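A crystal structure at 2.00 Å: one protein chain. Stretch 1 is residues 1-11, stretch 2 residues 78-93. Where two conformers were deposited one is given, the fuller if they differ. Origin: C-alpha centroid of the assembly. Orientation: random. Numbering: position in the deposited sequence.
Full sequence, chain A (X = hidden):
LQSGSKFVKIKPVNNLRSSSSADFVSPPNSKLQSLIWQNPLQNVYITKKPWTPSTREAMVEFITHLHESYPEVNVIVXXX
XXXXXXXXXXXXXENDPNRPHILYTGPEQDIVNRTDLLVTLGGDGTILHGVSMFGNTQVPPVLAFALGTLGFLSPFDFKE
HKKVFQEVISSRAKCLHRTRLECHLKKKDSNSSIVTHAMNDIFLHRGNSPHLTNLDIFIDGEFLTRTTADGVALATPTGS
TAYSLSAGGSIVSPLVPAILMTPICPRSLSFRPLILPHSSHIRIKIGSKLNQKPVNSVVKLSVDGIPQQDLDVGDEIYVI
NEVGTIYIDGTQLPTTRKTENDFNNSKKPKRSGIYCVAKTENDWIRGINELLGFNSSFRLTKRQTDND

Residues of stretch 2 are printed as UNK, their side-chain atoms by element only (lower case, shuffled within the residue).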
# COMPACT_ATOMS: atom_id res chain seq x y z
N LEU A 1 35.77 -40.97 8.53
CA LEU A 1 35.77 -40.08 7.34
C LEU A 1 37.20 -39.83 6.86
O LEU A 1 38.10 -39.54 7.67
CB LEU A 1 35.05 -38.76 7.64
CG LEU A 1 33.54 -38.81 7.97
CD1 LEU A 1 33.18 -37.81 9.07
CD2 LEU A 1 32.67 -38.59 6.73
N GLN A 2 37.41 -39.95 5.55
CA GLN A 2 38.74 -39.80 4.95
C GLN A 2 39.10 -38.34 4.67
O GLN A 2 38.37 -37.61 3.97
CB GLN A 2 38.89 -40.65 3.67
CG GLN A 2 38.96 -42.17 3.90
CD GLN A 2 39.29 -42.96 2.64
OE1 GLN A 2 38.48 -43.74 2.15
NE2 GLN A 2 40.49 -42.75 2.10
N SER A 3 40.22 -37.91 5.24
CA SER A 3 40.81 -36.62 4.94
C SER A 3 41.53 -36.73 3.61
O SER A 3 42.11 -37.77 3.29
CB SER A 3 41.80 -36.22 6.04
OG SER A 3 42.50 -35.04 5.69
N GLY A 4 41.48 -35.66 2.82
CA GLY A 4 42.21 -35.61 1.56
C GLY A 4 43.61 -35.03 1.69
O GLY A 4 44.19 -34.58 0.70
N SER A 5 44.15 -35.03 2.91
CA SER A 5 45.50 -34.54 3.16
C SER A 5 46.04 -35.07 4.48
O SER A 5 45.30 -35.14 5.47
CB SER A 5 45.52 -33.01 3.18
OG SER A 5 46.84 -32.52 3.25
N LYS A 6 47.32 -35.40 4.50
CA LYS A 6 48.02 -35.79 5.73
C LYS A 6 48.23 -34.58 6.66
O LYS A 6 48.69 -34.73 7.79
CB LYS A 6 49.38 -36.43 5.41
CG LYS A 6 49.36 -37.44 4.27
CD LYS A 6 49.14 -38.86 4.78
CE LYS A 6 49.53 -39.87 3.70
NZ LYS A 6 49.80 -41.21 4.28
N PHE A 7 47.93 -33.38 6.15
CA PHE A 7 48.04 -32.14 6.94
C PHE A 7 46.73 -31.80 7.67
O PHE A 7 46.64 -30.80 8.39
CB PHE A 7 48.46 -30.97 6.04
CG PHE A 7 49.84 -31.12 5.44
CD1 PHE A 7 50.85 -31.81 6.12
CD2 PHE A 7 50.13 -30.56 4.20
CE1 PHE A 7 52.13 -31.95 5.56
CE2 PHE A 7 51.41 -30.68 3.65
CZ PHE A 7 52.40 -31.38 4.32
N VAL A 8 45.72 -32.64 7.47
CA VAL A 8 44.42 -32.49 8.13
C VAL A 8 44.00 -33.82 8.74
O VAL A 8 44.02 -34.85 8.07
CB VAL A 8 43.32 -32.02 7.13
CG1 VAL A 8 41.91 -32.15 7.73
CG2 VAL A 8 43.57 -30.59 6.69
N LYS A 9 43.63 -33.80 10.01
CA LYS A 9 42.98 -34.94 10.65
C LYS A 9 41.56 -34.57 11.02
O LYS A 9 41.31 -33.52 11.61
CB LYS A 9 43.76 -35.39 11.89
CG LYS A 9 45.03 -36.17 11.59
CD LYS A 9 45.67 -36.71 12.87
CE LYS A 9 44.68 -37.55 13.67
NZ LYS A 9 45.22 -37.86 15.02
N ILE A 10 40.62 -35.45 10.67
CA ILE A 10 39.21 -35.26 11.01
C ILE A 10 38.91 -36.10 12.26
O ILE A 10 39.05 -37.32 12.21
CB ILE A 10 38.28 -35.66 9.84
CG1 ILE A 10 38.56 -34.79 8.60
CG2 ILE A 10 36.81 -35.56 10.26
CD1 ILE A 10 37.90 -35.31 7.31
N LYS A 11 38.50 -35.44 13.34
CA LYS A 11 38.25 -36.09 14.64
C LYS A 11 36.79 -35.98 15.11
O LYS A 11 36.12 -34.98 14.80
CB LYS A 11 39.17 -35.51 15.72
CG LYS A 11 40.63 -35.95 15.60
CD LYS A 11 41.44 -35.50 16.79
CE LYS A 11 42.92 -35.74 16.57
NZ LYS A 11 43.72 -35.31 17.76
N UNK A 78 30.62 -29.22 9.62
CA UNK A 78 29.79 -30.32 9.12
C UNK A 78 30.65 -31.47 8.56
O UNK A 78 31.75 -31.22 8.08
o UNK A 78 25.91 -30.30 8.98
c UNK A 78 27.77 -28.87 8.54
c UNK A 78 26.80 -29.59 9.44
c UNK A 78 28.85 -29.81 8.03
n UNK A 78 26.97 -29.41 10.74
N UNK A 79 30.15 -32.72 8.63
CA UNK A 79 30.89 -33.88 8.11
C UNK A 79 31.27 -33.80 6.62
O UNK A 79 32.41 -34.11 6.27
c UNK A 79 28.90 -33.14 9.30
c UNK A 79 29.10 -34.61 9.50
c UNK A 79 29.92 -35.05 8.35
N UNK A 80 30.34 -33.38 5.77
CA UNK A 80 30.62 -33.28 4.35
C UNK A 80 31.60 -32.14 4.05
O UNK A 80 32.41 -32.24 3.14
c UNK A 80 29.33 -33.19 3.51
o UNK A 80 28.59 -31.43 5.01
o UNK A 80 27.44 -31.77 3.17
c UNK A 80 28.40 -32.05 3.93
N UNK A 81 31.51 -31.07 4.84
CA UNK A 81 32.41 -29.93 4.74
C UNK A 81 33.84 -30.29 5.15
O UNK A 81 34.79 -29.92 4.46
c UNK A 81 30.68 -28.08 4.86
c UNK A 81 32.97 -27.70 5.80
c UNK A 81 31.88 -28.73 5.57
N UNK A 82 33.98 -31.03 6.26
CA UNK A 82 35.28 -31.54 6.71
C UNK A 82 36.00 -32.28 5.58
O UNK A 82 37.16 -31.99 5.27
c UNK A 82 35.11 -32.46 7.92
N UNK A 83 35.29 -33.22 4.95
CA UNK A 83 35.80 -33.96 3.81
C UNK A 83 36.08 -33.05 2.62
O UNK A 83 37.12 -33.18 1.95
c UNK A 83 34.81 -35.06 3.40
c UNK A 83 35.03 -36.41 4.08
o UNK A 83 32.97 -37.30 3.24
o UNK A 83 34.71 -38.63 3.19
c UNK A 83 34.18 -37.53 3.46
N UNK A 84 35.16 -32.12 2.36
CA UNK A 84 35.30 -31.18 1.25
C UNK A 84 36.57 -30.33 1.36
O UNK A 84 37.32 -30.21 0.40
c UNK A 84 34.08 -30.26 1.16
c UNK A 84 33.05 -28.21 0.06
o UNK A 84 32.86 -27.49 -0.94
c UNK A 84 34.09 -29.32 -0.04
o UNK A 84 32.44 -28.05 1.14
N UNK A 85 36.81 -29.76 2.54
CA UNK A 85 37.89 -28.79 2.71
C UNK A 85 39.24 -29.40 3.11
O UNK A 85 40.25 -28.69 3.11
c UNK A 85 36.23 -26.93 3.20
c UNK A 85 37.51 -27.64 3.69
c UNK A 85 37.25 -27.10 6.18
c UNK A 85 37.36 -28.17 5.13
N UNK A 86 39.26 -30.69 3.46
CA UNK A 86 40.49 -31.34 3.93
C UNK A 86 41.65 -31.21 2.93
O UNK A 86 42.79 -30.93 3.34
o UNK A 86 39.62 -33.56 3.36
c UNK A 86 40.25 -32.79 4.37
N UNK A 87 41.37 -31.40 1.64
CA UNK A 87 42.41 -31.23 0.61
C UNK A 87 42.89 -29.78 0.44
O UNK A 87 43.91 -29.55 -0.20
o UNK A 87 42.60 -33.44 -3.08
n UNK A 87 43.04 -35.21 -1.75
c UNK A 87 42.53 -34.00 -1.98
c UNK A 87 41.83 -33.32 -0.79
c UNK A 87 42.00 -31.81 -0.76
N UNK A 88 42.15 -28.82 1.00
CA UNK A 88 42.49 -27.39 0.81
C UNK A 88 43.62 -26.84 1.70
O UNK A 88 44.14 -25.75 1.44
c UNK A 88 41.26 -26.47 0.98
c UNK A 88 40.17 -26.75 -0.03
o UNK A 88 40.36 -27.59 -0.94
o UNK A 88 39.08 -26.12 0.10
N UNK A 89 43.96 -27.56 2.76
CA UNK A 89 45.05 -27.13 3.64
C UNK A 89 46.35 -27.67 3.07
O UNK A 89 46.51 -28.88 2.89
c UNK A 89 43.80 -25.88 6.59
c UNK A 89 44.83 -27.60 5.07
c UNK A 89 42.36 -27.47 5.52
c UNK A 89 43.64 -26.97 5.74
c UNK A 89 42.70 -25.29 7.21
c UNK A 89 41.24 -26.90 6.14
c UNK A 89 41.42 -25.81 6.99
N UNK A 90 47.27 -26.76 2.78
CA UNK A 90 48.47 -27.08 2.02
C UNK A 90 49.74 -27.11 2.87
O UNK A 90 50.85 -27.20 2.34
n UNK A 90 46.29 -28.67 -2.69
c UNK A 90 46.24 -27.43 -1.87
c UNK A 90 48.63 -26.08 0.87
c UNK A 90 47.47 -26.10 -0.12
c UNK A 90 47.41 -27.42 -0.90
N UNK A 91 49.56 -27.02 4.19
CA UNK A 91 50.67 -27.10 5.14
C UNK A 91 50.12 -27.47 6.52
O UNK A 91 48.96 -27.21 6.81
c UNK A 91 51.42 -25.76 5.21
o UNK A 91 50.53 -24.70 5.48
N UNK A 92 50.96 -28.08 7.37
CA UNK A 92 50.53 -28.37 8.74
C UNK A 92 50.81 -27.15 9.62
O UNK A 92 51.29 -26.14 9.11
c UNK A 92 52.36 -28.51 7.15
c UNK A 92 51.45 -29.52 9.14
c UNK A 92 52.74 -29.15 8.48
N UNK A 93 50.51 -27.24 10.91
CA UNK A 93 50.76 -26.11 11.81
C UNK A 93 52.25 -25.92 12.07
O UNK A 93 52.97 -26.90 12.32
c UNK A 93 48.49 -26.16 13.08
c UNK A 93 47.87 -26.42 14.44
c UNK A 93 50.01 -26.31 13.14
c UNK A 93 48.14 -24.76 12.57
O HOH W 1 47.56 -30.94 1.32

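Position 78 carries three carbons, the third bearing one oxygen and one nitrogen, out of reach of stretch 1: Gln 78, at the N-cap position. At 79 three carbons close a ring onto the backbone N, and CB lies 4.3 Å from Leu 1 CD1. This is Pro 79, suited to a first helical turn, where no amide is needed for a bond within the helix. Position 80 has two carbons, the second with two oxygens, and its CA-to-CB bond points away from stretch 1: Asp 80, whose OD1 accepts a weak bond from the next N. Position 81, one carbon bearing two more, is Val 81, out of reach.

At 82 a lone carbon, CB, lies 4.0 Å from Ile 10 CD1: Ala 82, small and directed toward the strand. Position 83 has three carbons, the last with two oxygens; a carbon lies 3.6 Å from Gln 2 O and an oxygen 3.7 Å from Leu 1 CD2. This is Glu 83, long enough to come nearer though its CB points sideways. The same composition at 84, out of reach, gives Glu 84, its carboxylate bonded elsewhere in the structure. At 85 four carbons fork at the first, one arm two carbons long, with CA-to-CB pointing away: Ile 85, apolar in a buried site.

Position 86 holds one carbon and one oxygen, the oxygen 2.9 Å from Gly 4 N. It is Ser 86: OG accepts from that amide and donates to Glu 83 O, so a short hydroxyl serves both roles. At 87 three carbons lead to an oxygen and a nitrogen, the nitrogen 2.8 Å from Gly 4 O: Gln 87. A CB on Gly 4 would fall 2.0 Å from Gln 87 CG, so glycine leaves needed room.

Position 88, two carbons and two oxygens, CA-to-CB pointing away, is Asp 88, its carboxylate bonded elsewhere. At 89 one carbon leads to a six-carbon ring, a ring carbon 3.5 Å from Val 8 CG2: Phe 89, apolar and buried. Position 90, four carbons ending in nitrogen, is Lys 90, charged and exposed. Position 91 has one carbon, one oxygen, and backbone N 3.6 Å from Phe 7 CD2: Ser 91, polar and exposed. At 92 three carbons close a ring onto N, one 3.8 Å from Phe 7 CD1 and over that ring's face: Pro 92, making a CH-pi contact. At 93 four carbons, forked at the second, touch nothing on stretch 1: Leu 93.

Strand 8-11 and helix 79-86 run nearly antiparallel (170°). Ile 10, Val 8 and Phe 7 supply apolar packing, the Gly 4–Ser 86 hydrogen bond lies where the backbones come nearest, and a water links Ser 5 OG to Phe 89 O.

Stretch 2 (78-93) QPDVAEEISQDFKSPL
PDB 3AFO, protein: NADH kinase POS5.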